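Local coordinates for protein hypothetical aspartyl-tRNA synthetase (Sulfolobus tokodaii, PDB 1WYD) that charges tRNA(Asp), and probably also tRNA(Asn), with aspartate, which it first activates with ATP to form aspartyl-adenylate, at residues I38-T43 against D124-E129; E151-I156 against M239-K244; Y330-S335 against L340-D345. All coordinates share one frame; numbering follows the deposited sequence.

How the contacts relate
From the N terminus, contact 1 comes first. It joins strand 34-41 of the OB-fold domain to the turn leading into helix 128-150, closing a loop of 80 residues that holds the later strands of that domain. Helix 128-150 then runs on to contact 2. There E151-I156 meets helix 235-256, closing a second long loop inside the catalytic domain. Contact 3 is local: Y330-S335 folds back on L340-D345 just before and at strand 343-348. The three follow in series; none nests or crosses. Contacts 1 and 2 both touch the second subunit, with centres about 34 Å apart. Contacts 2 and 3 meet directly, M239 SD lying 3.5 Å from F344 CG.

Contact 1 of 3, residues I38-T43 against D124-E129; sequences ILRDKT and DLRRQE
R40 and R126 meet at about a right angle, and this is the tight part of the contact. The tip of R40 does the touching. Its NH1 lies 3.6 Å from R126 CD and almost as near to R126 CB and CG, so one guanidinium nitrogen rests against the aliphatic chain of the other arginine. R126 O lies over one face of the R40 guanidinium, off-centre. R40 gets there with CG anti to the backbone N (chi1 -174°) and a sharp bend at chi3. R126 runs extended from CG to NE, and the two guanidinium planes are 30° apart.

The Q128 side is looser and partly exposed. Its chain slides past R40 in the opposite direction, and NE2 comes no nearer than 4.0 Å to R40 CD. No hydrogen bond crosses between the two segments.

R40 NE bonds to H26 ND1 of the neighbouring strand 18-31, which helps hold the R40 guanidinium in place. D41 OD2 accepts from T43 N at 2.7 Å, an Asx turn at the end of the strand. The contact joins the OB-fold barrel to the start of the long helix of the class II catalytic domain.

R40 NH1 and R126 NE are 4.5 Å apart, but the two arginines gather round one carboxylate. E66 gives OE1 to R40 NH2 and OE2 to R126 NH1. R126 NE also bonds to G197 O of the second subunit. The shared glutamate probably offsets the paired positive charge, while R126 ties this domain junction to the second subunit.

Contact 2 of 3, residues E151-I156 against M239-K244; sequences EGFIEI and MQLLEK
E151 OE1 reaches toward K244 NZ at 3.8 Å, a long salt bridge and the one polar pair between the two segments. K244 CE lies nearly as close to the same oxygen. The two side chains cross at about a right angle. E151 bends at chi2 (-71°), which carries its carboxylate over toward the helix. K244 is exposed, so this side of the contact is probably held loosely.

Next to the ion pair, L241 divides its two methyls. CD2 rests 4.0 Å from E151 CG, while CD1 is 3.7 Å from F153 CZ and close to CE1. The methyl approaches the F153 ring obliquely. E151 CB lies at the ring edge, in its plane.

Helix 128-150 ends in a Schellman motif with G152 (phi 71°) as C-prime residue: F153 N bonds to L148 O and G152 N to Y149 O. The backbone then enters strand 154-155. A long helix followed by a short strand at the dimer interface is consistent with motif 1 of class II synthetases. G152 O accepts from K42 NZ of the second subunit, and E155 N bonds to S138 OG of that subunit.

Deeper in, both F153 and L241 touch L148 and V228, filling the space between helix 235-256 and the catalytic sheet.

Contact 3 of 3, residues Y330-S335 against L340-D345; sequences YTKSKS and LSESFD
The flat groups that meet here are peptide units, those of K332 and L340 each offering a carbonyl across the contact. E342 N bonds to K332 O at 3.0 Å, almost straight at N-H...O 170° and tilted only slightly from the carbonyl plane. K334 N bonds to L340 O at 3.1 Å and comes from well above the plane of that carbonyl. S333 CA also approaches L340 O, in a CA-H...O contact of 3.6 Å. E342 OE1 bonds to T358 OG1, while OE2 lies 4.4 Å from K332 CE.

The two backbone bonds flank S333 and S341, a non-hydrogen-bonded antiparallel pair and a single beta bridge. The chain thus doubles back just before strand 343-348 of the class II catalytic sheet. E342 centres an inverse gamma turn, closed by a weak bond from S343 N to S341 O.

K334 lies along L340-E342. Its CG packs on the S341 backbone and on E342 CG, and CD rests 3.9 Å from L340 CB. The K334 and L340 side chains lie side by side and point the same way. A bend at chi3 (104°) helps turn K334 NZ to its salt-bridge partner, D321.

On the buried side T331 CG2 touches S341 CB at 3.7 Å, while T331 OG1 bonds to S357 OG. S341 OG accepts from S343 OG at 2.8 Å and also bonds to W322 O. With an alanine in place of S341, the S343 hydroxyl would probably lose its acceptor and W322 O its hydroxyl partner. Next to T331, Y330 OH bonds to E167, a predicted aspartate-binding residue, and the T331 side chain is about 5 Å from that of R359, another.

Contact 1 of 3, residues I38-T43 against D124-E129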
ATOM      1  N   ILE B  38      19.625 -20.687 -22.958  1.00 48.48           N
ATOM      2  CA  ILE B  38      19.579 -19.481 -22.161  1.00 47.21           C
ATOM      3  C   ILE B  38      18.426 -19.682 -21.150  1.00 47.28           C
ATOM      4  O   ILE B  38      17.252 -19.867 -21.520  1.00 47.13           O
ATOM      5  CB  ILE B  38      19.412 -18.175 -23.006  1.00 47.38           C
ATOM      6  CG1 ILE B  38      20.448 -18.022 -24.129  1.00 47.18           C
ATOM      7  CG2 ILE B  38      19.441 -16.924 -22.116  1.00 46.40           C
ATOM      8  CD1 ILE B  38      21.895 -18.331 -23.786  1.00 50.61           C
ATOM      9  N   LEU B  39      18.790 -19.691 -19.875  1.00 46.14           N
ATOM     10  CA  LEU B  39      17.840 -19.819 -18.789  1.00 45.28           C
ATOM     11  C   LEU B  39      17.568 -18.453 -18.191  1.00 45.30           C
ATOM     12  O   LEU B  39      18.449 -17.570 -18.205  1.00 46.12           O
ATOM     13  CB  LEU B  39      18.377 -20.782 -17.725  1.00 44.57           C
ATOM     14  CG  LEU B  39      17.469 -21.152 -16.560  1.00 44.80           C
ATOM     15  CD1 LEU B  39      16.413 -22.168 -16.991  1.00 41.59           C
ATOM     16  CD2 LEU B  39      18.340 -21.722 -15.453  1.00 45.01           C
ATOM     17  N   ARG B  40      16.345 -18.262 -17.683  1.00 44.80           N
ATOM     18  CA  ARG B  40      15.938 -17.000 -17.043  1.00 43.72           C
ATOM     19  C   ARG B  40      15.398 -17.269 -15.656  1.00 43.43           C
ATOM     20  O   ARG B  40      14.604 -18.193 -15.473  1.00 44.20           O
ATOM     21  CB  ARG B  40      14.837 -16.306 -17.846  1.00 43.34           C
ATOM     22  CG  ARG B  40      14.504 -14.942 -17.293  1.00 41.25           C
ATOM     23  CD  ARG B  40      13.203 -14.344 -17.756  1.00 39.69           C
ATOM     24  NE  ARG B  40      12.844 -14.910 -19.033  1.00 43.72           N
ATOM     25  CZ  ARG B  40      11.736 -15.625 -19.229  1.00 41.26           C
ATOM     26  NH1 ARG B  40      10.874 -15.780 -18.233  1.00 30.11           N
ATOM     27  NH2 ARG B  40      11.512 -16.150 -20.433  1.00 38.15           N
ATOM     28  N   ASP B  41      15.833 -16.466 -14.697  1.00 42.83           N
ATOM     29  CA  ASP B  41      15.334 -16.460 -13.323  1.00 42.71           C
ATOM     30  C   ASP B  41      15.195 -15.007 -12.947  1.00 43.08           C
ATOM     31  O   ASP B  41      15.450 -14.133 -13.790  1.00 43.32           O
ATOM     32  CB  ASP B  41      16.199 -17.295 -12.338  1.00 42.19           C
ATOM     33  CG  ASP B  41      17.535 -16.605 -11.913  1.00 43.39           C
ATOM     34  OD1 ASP B  41      18.364 -17.298 -11.273  1.00 44.50           O
ATOM     35  OD2 ASP B  41      17.847 -15.417 -12.134  1.00 42.28           O
ATOM     36  N   LYS B  42      14.795 -14.724 -11.713  1.00 44.04           N
ATOM     37  CA  LYS B  42      14.501 -13.330 -11.354  1.00 45.04           C
ATOM     38  C   LYS B  42      15.745 -12.407 -11.403  1.00 45.30           C
ATOM     39  O   LYS B  42      15.592 -11.200 -11.505  1.00 45.18           O
ATOM     40  CB  LYS B  42      13.720 -13.238 -10.021  1.00 45.28           C
ATOM     41  CG  LYS B  42      14.550 -12.906  -8.795  1.00 46.88           C
ATOM     42  CD  LYS B  42      13.818 -13.072  -7.460  1.00 46.32           C
ATOM     43  CE  LYS B  42      13.143 -11.781  -7.007  1.00 46.89           C
ATOM     44  NZ  LYS B  42      14.089 -10.708  -6.565  1.00 46.64           N
ATOM     45  N   THR B  43      16.965 -12.963 -11.330  1.00 46.13           N
ATOM     46  CA  THR B  43      18.198 -12.119 -11.423  1.00 46.52           C
ATOM     47  C   THR B  43      18.694 -11.839 -12.834  1.00 46.79           C
ATOM     48  O   THR B  43      19.484 -10.918 -13.043  1.00 46.91           O
ATOM     49  CB  THR B  43      19.376 -12.705 -10.634  1.00 46.57           C
ATOM     50  OG1 THR B  43      19.741 -13.981 -11.190  1.00 45.34           O
ATOM     51  CG2 THR B  43      19.008 -12.947  -9.179  1.00 44.89           C
ATOM     52  N   ASP B 124       4.037 -11.337 -21.911  1.00 41.65           N
ATOM     53  CA  ASP B 124       4.493 -10.003 -22.173  1.00 42.70           C
ATOM     54  C   ASP B 124       5.261  -9.413 -20.986  1.00 42.72           C
ATOM     55  O   ASP B 124       6.278  -8.823 -21.180  1.00 43.65           O
ATOM     56  CB  ASP B 124       3.325  -9.114 -22.537  1.00 42.68           C
ATOM     57  CG  ASP B 124       3.768  -7.737 -22.959  1.00 44.12           C
ATOM     58  OD1 ASP B 124       4.534  -7.615 -23.958  1.00 40.64           O
ATOM     59  OD2 ASP B 124       3.382  -6.719 -22.344  1.00 47.22           O
ATOM     60  N   LEU B 125       4.760  -9.590 -19.768  1.00 42.98           N
ATOM     61  CA  LEU B 125       5.386  -9.070 -18.549  1.00 41.85           C
ATOM     62  C   LEU B 125       6.749  -9.694 -18.304  1.00 41.69           C
ATOM     63  O   LEU B 125       7.633  -9.040 -17.715  1.00 40.21           O
ATOM     64  CB  LEU B 125       4.531  -9.388 -17.336  1.00 41.61           C
ATOM     65  CG  LEU B 125       3.632  -8.314 -16.725  1.00 42.83           C
ATOM     66  CD1 LEU B 125       3.514  -7.034 -17.554  1.00 38.75           C
ATOM     67  CD2 LEU B 125       2.264  -8.951 -16.373  1.00 40.43           C
ATOM     68  N   ARG B 126       6.911 -10.949 -18.753  1.00 40.38           N
ATOM     69  CA  ARG B 126       8.196 -11.631 -18.584  1.00 40.88           C
ATOM     70  C   ARG B 126       9.349 -11.000 -19.380  1.00 40.59           C
ATOM     71  O   ARG B 126      10.492 -11.335 -19.165  1.00 39.13           O
ATOM     72  CB  ARG B 126       8.101 -13.113 -18.915  1.00 39.68           C
ATOM     73  CG  ARG B 126       7.417 -13.923 -17.870  1.00 39.35           C
ATOM     74  CD  ARG B 126       7.331 -15.406 -18.229  1.00 37.60           C
ATOM     75  NE  ARG B 126       6.531 -16.144 -17.235  1.00 39.21           N
ATOM     76  CZ  ARG B 126       5.973 -17.353 -17.459  1.00 36.61           C
ATOM     77  NH1 ARG B 126       6.116 -18.006 -18.627  1.00 31.67           N
ATOM     78  NH2 ARG B 126       5.277 -17.917 -16.504  1.00 35.63           N
ATOM     79  N   ARG B 127       9.042 -10.097 -20.306  1.00 41.08           N
ATOM     80  CA  ARG B 127      10.082  -9.589 -21.154  1.00 42.35           C
ATOM     81  C   ARG B 127      10.996  -8.726 -20.270  1.00 42.48           C
ATOM     82  O   ARG B 127      10.526  -8.065 -19.334  1.00 41.94           O
ATOM     83  CB  ARG B 127       9.503  -8.753 -22.287  1.00 42.47           C
ATOM     84  CG  ARG B 127       8.896  -9.521 -23.441  1.00 45.38           C
ATOM     85  CD  ARG B 127       8.551  -8.645 -24.635  1.00 46.06           C
ATOM     86  NE  ARG B 127       7.505  -7.711 -24.227  1.00 51.09           N
ATOM     87  CZ  ARG B 127       7.648  -6.391 -24.039  1.00 52.31           C
ATOM     88  NH1 ARG B 127       8.829  -5.766 -24.254  1.00 53.92           N
ATOM     89  NH2 ARG B 127       6.592  -5.688 -23.643  1.00 50.41           N
ATOM     90  N   GLN B 128      12.291  -8.709 -20.583  1.00 43.81           N
ATOM     91  CA  GLN B 128      13.266  -7.934 -19.783  1.00 44.14           C
ATOM     92  C   GLN B 128      12.743  -6.545 -19.462  1.00 43.80           C
ATOM     93  O   GLN B 128      12.643  -6.162 -18.299  1.00 44.19           O
ATOM     94  CB  GLN B 128      14.625  -7.890 -20.471  1.00 44.73           C
ATOM     95  CG  GLN B 128      15.433  -9.189 -20.336  1.00 47.83           C
ATOM     96  CD  GLN B 128      15.521  -9.676 -18.902  1.00 50.88           C
ATOM     97  OE1 GLN B 128      16.292  -9.134 -18.104  1.00 55.81           O
ATOM     98  NE2 GLN B 128      14.744 -10.697 -18.569  1.00 52.98           N
ATOM     99  N   GLU B 129      12.345  -5.828 -20.497  1.00 44.94           N
ATOM    100  CA  GLU B 129      11.812  -4.478 -20.399  1.00 46.20           C
ATOM    101  C   GLU B 129      10.679  -4.315 -19.365  1.00 45.10           C
ATOM    102  O   GLU B 129      10.670  -3.355 -18.606  1.00 44.97           O
ATOM    103  CB  GLU B 129      11.328  -4.019 -21.785  1.00 47.42           C
ATOM    104  CG  GLU B 129      12.398  -3.841 -22.863  1.00 55.04           C
ATOM    105  CD  GLU B 129      13.016  -5.149 -23.410  1.00 63.87           C
ATOM    106  OE1 GLU B 129      12.340  -6.210 -23.453  1.00 64.97           O
ATOM    107  OE2 GLU B 129      14.215  -5.110 -23.828  1.00 69.17           O
TER

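Contact 2 of 3, residues E151-I156 against M239-K244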
ATOM      1  N   GLU B 151      10.630  11.797   8.065  1.00 47.72           N
ATOM      2  CA  GLU B 151       9.982  13.052   8.478  1.00 47.67           C
ATOM      3  C   GLU B 151       8.902  12.788   9.502  1.00 47.08           C
ATOM      4  O   GLU B 151       8.156  13.685   9.900  1.00 47.35           O
ATOM      5  CB  GLU B 151       9.396  13.793   7.291  1.00 48.66           C
ATOM      6  CG  GLU B 151      10.371  14.060   6.147  1.00 52.61           C
ATOM      7  CD  GLU B 151      11.420  15.107   6.501  1.00 59.48           C
ATOM      8  OE1 GLU B 151      12.553  15.018   5.980  1.00 63.63           O
ATOM      9  OE2 GLU B 151      11.116  16.017   7.298  1.00 61.30           O
ATOM     10  N   GLY B 152       8.850  11.546   9.959  1.00 46.50           N
ATOM     11  CA  GLY B 152       7.844  11.112  10.905  1.00 45.54           C
ATOM     12  C   GLY B 152       6.431  11.013  10.332  1.00 44.05           C
ATOM     13  O   GLY B 152       5.463  11.221  11.049  1.00 44.44           O
ATOM     14  N   PHE B 153       6.307  10.692   9.052  1.00 41.98           N
ATOM     15  CA  PHE B 153       4.986  10.436   8.500  1.00 40.33           C
ATOM     16  C   PHE B 153       4.487   9.016   8.848  1.00 39.65           C
ATOM     17  O   PHE B 153       5.252   8.068   8.895  1.00 40.16           O
ATOM     18  CB  PHE B 153       4.973  10.736   7.002  1.00 39.32           C
ATOM     19  CG  PHE B 153       4.831  12.207   6.674  1.00 37.46           C
ATOM     20  CD1 PHE B 153       5.919  13.101   6.847  1.00 39.64           C
ATOM     21  CD2 PHE B 153       3.620  12.721   6.187  1.00 36.74           C
ATOM     22  CE1 PHE B 153       5.792  14.468   6.523  1.00 34.77           C
ATOM     23  CE2 PHE B 153       3.474  14.106   5.885  1.00 34.41           C
ATOM     24  CZ  PHE B 153       4.572  14.972   6.047  1.00 34.94           C
ATOM     25  N   ILE B 154       3.201   8.906   9.132  1.00 38.31           N
ATOM     26  CA  ILE B 154       2.554   7.658   9.539  1.00 37.03           C
ATOM     27  C   ILE B 154       1.760   7.145   8.347  1.00 36.63           C
ATOM     28  O   ILE B 154       1.093   7.948   7.677  1.00 35.60           O
ATOM     29  CB  ILE B 154       1.605   7.934  10.763  1.00 37.35           C
ATOM     30  CG1 ILE B 154       2.431   8.164  12.031  1.00 35.96           C
ATOM     31  CG2 ILE B 154       0.658   6.757  11.053  1.00 33.95           C
ATOM     32  CD1 ILE B 154       1.692   9.018  13.123  1.00 37.04           C
ATOM     33  N   GLU B 155       1.916   5.856   8.030  1.00 35.68           N
ATOM     34  CA  GLU B 155       1.212   5.239   6.923  1.00 37.10           C
ATOM     35  C   GLU B 155      -0.224   4.883   7.355  1.00 37.00           C
ATOM     36  O   GLU B 155      -0.416   4.372   8.483  1.00 35.63           O
ATOM     37  CB  GLU B 155       1.954   3.987   6.410  1.00 37.83           C
ATOM     38  CG  GLU B 155       1.174   3.168   5.373  1.00 40.82           C
ATOM     39  CD  GLU B 155       1.977   2.085   4.679  1.00 42.81           C
ATOM     40  OE1 GLU B 155       2.999   1.657   5.224  1.00 46.36           O
ATOM     41  OE2 GLU B 155       1.574   1.623   3.585  1.00 43.77           O
ATOM     42  N   ILE B 156      -1.203   5.164   6.459  1.00 37.07           N
ATOM     43  CA  ILE B 156      -2.652   4.901   6.700  1.00 35.84           C
ATOM     44  C   ILE B 156      -3.436   4.198   5.553  1.00 36.56           C
ATOM     45  O   ILE B 156      -2.954   4.077   4.430  1.00 36.80           O
ATOM     46  CB  ILE B 156      -3.419   6.198   7.090  1.00 35.62           C
ATOM     47  CG1 ILE B 156      -3.474   7.153   5.903  1.00 34.48           C
ATOM     48  CG2 ILE B 156      -2.870   6.864   8.375  1.00 40.26           C
ATOM     49  CD1 ILE B 156      -4.496   8.194   6.017  1.00 32.63           C
ATOM     50  N   MET B 239       5.554  21.132  -0.997  1.00 47.43           N
ATOM     51  CA  MET B 239       6.369  21.177  -2.214  1.00 48.65           C
ATOM     52  C   MET B 239       7.851  20.853  -1.914  1.00 49.31           C
ATOM     53  O   MET B 239       8.467  20.043  -2.620  1.00 50.25           O
ATOM     54  CB  MET B 239       6.187  22.499  -2.968  1.00 48.55           C
ATOM     55  CG  MET B 239       4.969  22.510  -3.823  1.00 48.47           C
ATOM     56  SD  MET B 239       4.918  23.866  -5.010  1.00 54.73           S
ATOM     57  CE  MET B 239       4.369  25.279  -3.957  1.00 49.88           C
ATOM     58  N   GLN B 240       8.387  21.406  -0.828  1.00 49.38           N
ATOM     59  CA  GLN B 240       9.745  21.053  -0.375  1.00 50.33           C
ATOM     60  C   GLN B 240       9.912  19.627   0.151  1.00 49.64           C
ATOM     61  O   GLN B 240      11.000  19.048   0.086  1.00 49.41           O
ATOM     62  CB  GLN B 240      10.183  21.999   0.721  1.00 49.88           C
ATOM     63  CG  GLN B 240      10.900  23.183   0.202  1.00 54.45           C
ATOM     64  CD  GLN B 240      11.229  24.143   1.324  1.00 59.69           C
ATOM     65  OE1 GLN B 240      11.642  23.718   2.423  1.00 59.52           O
ATOM     66  NE2 GLN B 240      11.020  25.436   1.075  1.00 59.54           N
ATOM     67  N   LEU B 241       8.851  19.082   0.737  1.00 49.48           N
ATOM     68  CA  LEU B 241       8.862  17.676   1.138  1.00 48.16           C
ATOM     69  C   LEU B 241       8.952  16.811  -0.124  1.00 47.78           C
ATOM     70  O   LEU B 241       9.767  15.876  -0.200  1.00 48.08           O
ATOM     71  CB  LEU B 241       7.588  17.357   1.918  1.00 47.90           C
ATOM     72  CG  LEU B 241       7.488  16.226   2.941  1.00 48.46           C
ATOM     73  CD1 LEU B 241       6.105  15.613   2.792  1.00 47.71           C
ATOM     74  CD2 LEU B 241       8.551  15.156   2.815  1.00 45.54           C
ATOM     75  N   LEU B 242       8.120  17.137  -1.117  1.00 46.33           N
ATOM     76  CA  LEU B 242       8.004  16.316  -2.312  1.00 45.57           C
ATOM     77  C   LEU B 242       9.328  16.346  -3.072  1.00 45.53           C
ATOM     78  O   LEU B 242       9.818  15.310  -3.491  1.00 45.30           O
ATOM     79  CB  LEU B 242       6.790  16.748  -3.161  1.00 44.97           C
ATOM     80  CG  LEU B 242       6.778  16.576  -4.659  1.00 43.75           C
ATOM     81  CD1 LEU B 242       6.334  15.170  -5.028  1.00 46.62           C
ATOM     82  CD2 LEU B 242       5.863  17.564  -5.227  1.00 41.07           C
ATOM     83  N   GLU B 243       9.907  17.534  -3.213  1.00 46.00           N
ATOM     84  CA  GLU B 243      11.254  17.708  -3.764  1.00 46.61           C
ATOM     85  C   GLU B 243      12.207  16.671  -3.170  1.00 46.84           C
ATOM     86  O   GLU B 243      12.877  15.929  -3.891  1.00 47.42           O
ATOM     87  CB  GLU B 243      11.773  19.143  -3.487  1.00 46.60           C
ATOM     88  CG  GLU B 243      11.231  20.242  -4.418  1.00 48.14           C
ATOM     89  CD  GLU B 243      11.787  21.656  -4.139  1.00 51.83           C
ATOM     90  OE1 GLU B 243      12.253  21.947  -2.997  1.00 53.37           O
ATOM     91  OE2 GLU B 243      11.753  22.499  -5.072  1.00 50.55           O
ATOM     92  N   LYS B 244      12.245  16.588  -1.854  1.00 46.58           N
ATOM     93  CA  LYS B 244      13.145  15.645  -1.209  1.00 47.53           C
ATOM     94  C   LYS B 244      12.798  14.180  -1.487  1.00 46.41           C
ATOM     95  O   LYS B 244      13.691  13.339  -1.641  1.00 46.49           O
ATOM     96  CB  LYS B 244      13.199  15.916   0.300  1.00 47.97           C
ATOM     97  CG  LYS B 244      13.945  17.222   0.648  1.00 51.93           C
ATOM     98  CD  LYS B 244      13.444  17.881   1.974  1.00 55.52           C
ATOM     99  CE  LYS B 244      14.157  17.329   3.215  1.00 58.32           C
ATOM    100  NZ  LYS B 244      13.941  18.215   4.432  1.00 61.44           N
TER

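Contact 3 of 3, residues Y330-S335 against L340-D345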
ATOM      1  N   TYR B 330     -11.924  22.895  -1.094  1.00 46.37           N
ATOM      2  CA  TYR B 330     -11.140  22.601   0.100  1.00 45.68           C
ATOM      3  C   TYR B 330      -9.756  23.265   0.042  1.00 46.25           C
ATOM      4  O   TYR B 330      -8.986  23.165   0.993  1.00 45.59           O
ATOM      5  CB  TYR B 330     -11.049  21.068   0.410  1.00 44.74           C
ATOM      6  CG  TYR B 330     -10.620  20.184  -0.753  1.00 42.11           C
ATOM      7  CD1 TYR B 330      -9.311  20.140  -1.159  1.00 41.32           C
ATOM      8  CD2 TYR B 330     -11.543  19.379  -1.423  1.00 41.17           C
ATOM      9  CE1 TYR B 330      -8.903  19.343  -2.213  1.00 41.46           C
ATOM     10  CE2 TYR B 330     -11.147  18.561  -2.489  1.00 41.37           C
ATOM     11  CZ  TYR B 330      -9.817  18.561  -2.875  1.00 42.80           C
ATOM     12  OH  TYR B 330      -9.396  17.781  -3.925  1.00 45.36           O
ATOM     13  N   THR B 331      -9.467  23.955  -1.067  1.00 47.50           N
ATOM     14  CA  THR B 331      -8.170  24.613  -1.298  1.00 48.39           C
ATOM     15  C   THR B 331      -8.152  26.077  -0.798  1.00 49.47           C
ATOM     16  O   THR B 331      -9.004  26.861  -1.145  1.00 48.54           O
ATOM     17  CB  THR B 331      -7.791  24.447  -2.812  1.00 48.41           C
ATOM     18  OG1 THR B 331      -6.880  23.347  -2.951  1.00 48.06           O
ATOM     19  CG2 THR B 331      -6.994  25.610  -3.369  1.00 46.99           C
ATOM     20  N   LYS B 332      -7.190  26.418   0.058  1.00 52.47           N
ATOM     21  CA  LYS B 332      -7.063  27.785   0.602  1.00 54.81           C
ATOM     22  C   LYS B 332      -6.767  28.798  -0.511  1.00 55.96           C
ATOM     23  O   LYS B 332      -5.990  28.515  -1.419  1.00 55.80           O
ATOM     24  CB  LYS B 332      -5.989  27.845   1.687  1.00 55.07           C
ATOM     25  CG  LYS B 332      -5.800  29.217   2.311  1.00 57.00           C
ATOM     26  CD  LYS B 332      -5.472  29.147   3.806  1.00 59.54           C
ATOM     27  CE  LYS B 332      -4.821  30.468   4.281  1.00 61.15           C
ATOM     28  NZ  LYS B 332      -3.884  30.249   5.428  1.00 60.50           N
ATOM     29  N   SER B 333      -7.447  29.944  -0.471  1.00 57.93           N
ATOM     30  CA  SER B 333      -7.235  31.013  -1.454  1.00 59.59           C
ATOM     31  C   SER B 333      -6.064  31.852  -0.982  1.00 60.73           C
ATOM     32  O   SER B 333      -5.660  31.756   0.170  1.00 60.61           O
ATOM     33  CB  SER B 333      -8.470  31.892  -1.546  1.00 59.45           C
ATOM     34  OG  SER B 333      -9.576  31.161  -2.047  1.00 60.96           O
ATOM     35  N   LYS B 334      -5.502  32.664  -1.865  1.00 62.77           N
ATOM     36  CA  LYS B 334      -4.401  33.530  -1.450  1.00 64.29           C
ATOM     37  C   LYS B 334      -4.992  34.724  -0.704  1.00 65.36           C
ATOM     38  O   LYS B 334      -6.059  35.228  -1.075  1.00 65.76           O
ATOM     39  CB  LYS B 334      -3.529  33.960  -2.641  1.00 64.20           C
ATOM     40  CG  LYS B 334      -2.725  32.824  -3.253  1.00 63.73           C
ATOM     41  CD  LYS B 334      -1.592  33.314  -4.120  1.00 64.43           C
ATOM     42  CE  LYS B 334      -0.248  33.168  -3.381  1.00 65.39           C
ATOM     43  NZ  LYS B 334       0.858  33.868  -4.071  1.00 62.73           N
ATOM     44  N   SER B 335      -4.312  35.122   0.369  1.00 67.09           N
ATOM     45  CA  SER B 335      -4.727  36.218   1.250  1.00 68.45           C
ATOM     46  C   SER B 335      -4.600  37.566   0.539  1.00 69.40           C
ATOM     47  O   SER B 335      -5.523  38.385   0.586  1.00 69.29           O
ATOM     48  CB  SER B 335      -3.897  36.198   2.552  1.00 68.23           C
ATOM     49  N   LEU B 340      -6.655  34.011  -6.806  1.00 62.11           N
ATOM     50  CA  LEU B 340      -5.635  32.970  -6.901  1.00 60.46           C
ATOM     51  C   LEU B 340      -5.736  31.957  -5.742  1.00 59.77           C
ATOM     52  O   LEU B 340      -6.440  32.182  -4.755  1.00 59.73           O
ATOM     53  CB  LEU B 340      -4.231  33.601  -6.929  1.00 60.32           C
ATOM     54  CG  LEU B 340      -3.799  34.450  -8.133  1.00 59.82           C
ATOM     55  CD1 LEU B 340      -2.339  34.864  -8.016  1.00 58.17           C
ATOM     56  CD2 LEU B 340      -4.064  33.745  -9.486  1.00 59.01           C
ATOM     57  N   SER B 341      -5.024  30.840  -5.842  1.00 58.42           N
ATOM     58  CA  SER B 341      -5.109  29.827  -4.797  1.00 56.77           C
ATOM     59  C   SER B 341      -3.756  29.290  -4.430  1.00 55.24           C
ATOM     60  O   SER B 341      -2.829  29.322  -5.228  1.00 55.36           O
ATOM     61  CB  SER B 341      -6.029  28.699  -5.236  1.00 56.67           C
ATOM     62  OG  SER B 341      -5.479  28.036  -6.350  1.00 58.45           O
ATOM     63  N   GLU B 342      -3.639  28.806  -3.211  1.00 53.98           N
ATOM     64  CA  GLU B 342      -2.386  28.251  -2.747  1.00 53.13           C
ATOM     65  C   GLU B 342      -2.258  26.791  -3.219  1.00 52.11           C
ATOM     66  O   GLU B 342      -2.289  25.861  -2.434  1.00 51.34           O
ATOM     67  CB  GLU B 342      -2.251  28.396  -1.228  1.00 53.42           C
ATOM     68  CG  GLU B 342      -1.851  29.796  -0.759  1.00 53.71           C
ATOM     69  CD  GLU B 342      -1.491  29.893   0.735  1.00 54.92           C
ATOM     70  OE1 GLU B 342      -1.019  28.897   1.358  1.00 55.59           O
ATOM     71  OE2 GLU B 342      -1.679  30.990   1.297  1.00 55.43           O
ATOM     72  N   SER B 343      -2.074  26.616  -4.522  1.00 51.42           N
ATOM     73  CA  SER B 343      -2.038  25.296  -5.120  1.00 50.89           C
ATOM     74  C   SER B 343      -0.868  25.147  -6.034  1.00 49.86           C
ATOM     75  O   SER B 343      -0.253  26.131  -6.413  1.00 49.74           O
ATOM     76  CB  SER B 343      -3.294  25.072  -5.931  1.00 50.96           C
ATOM     77  OG  SER B 343      -3.469  26.145  -6.842  1.00 53.42           O
ATOM     78  N   PHE B 344      -0.562  23.892  -6.380  1.00 49.19           N
ATOM     79  CA  PHE B 344       0.484  23.587  -7.352  1.00 47.09           C
ATOM     80  C   PHE B 344       0.173  22.343  -8.155  1.00 47.29           C
ATOM     81  O   PHE B 344      -0.457  21.429  -7.661  1.00 47.41           O
ATOM     82  CB  PHE B 344       1.833  23.436  -6.655  1.00 46.71           C
ATOM     83  CG  PHE B 344       1.981  22.177  -5.835  1.00 43.49           C
ATOM     84  CD1 PHE B 344       1.540  22.133  -4.522  1.00 42.59           C
ATOM     85  CD2 PHE B 344       2.581  21.049  -6.374  1.00 41.67           C
ATOM     86  CE1 PHE B 344       1.668  20.985  -3.754  1.00 42.40           C
ATOM     87  CE2 PHE B 344       2.728  19.891  -5.616  1.00 43.05           C
ATOM     88  CZ  PHE B 344       2.264  19.864  -4.295  1.00 44.03           C
ATOM     89  N   ASP B 345       0.621  22.316  -9.401  1.00 47.23           N
ATOM     90  CA  ASP B 345       0.822  21.056 -10.116  1.00 46.66           C
ATOM     91  C   ASP B 345       2.318  20.846 -10.294  1.00 46.43           C
ATOM     92  O   ASP B 345       3.053  21.817 -10.493  1.00 46.10           O
ATOM     93  CB  ASP B 345       0.139  21.083 -11.480  1.00 46.30           C
ATOM     94  CG  ASP B 345      -1.373  21.192 -11.367  1.00 46.60           C
ATOM     95  OD1 ASP B 345      -1.869  21.365 -10.249  1.00 47.45           O
ATOM     96  OD2 ASP B 345      -2.148  21.159 -12.330  1.00 46.16           O
TER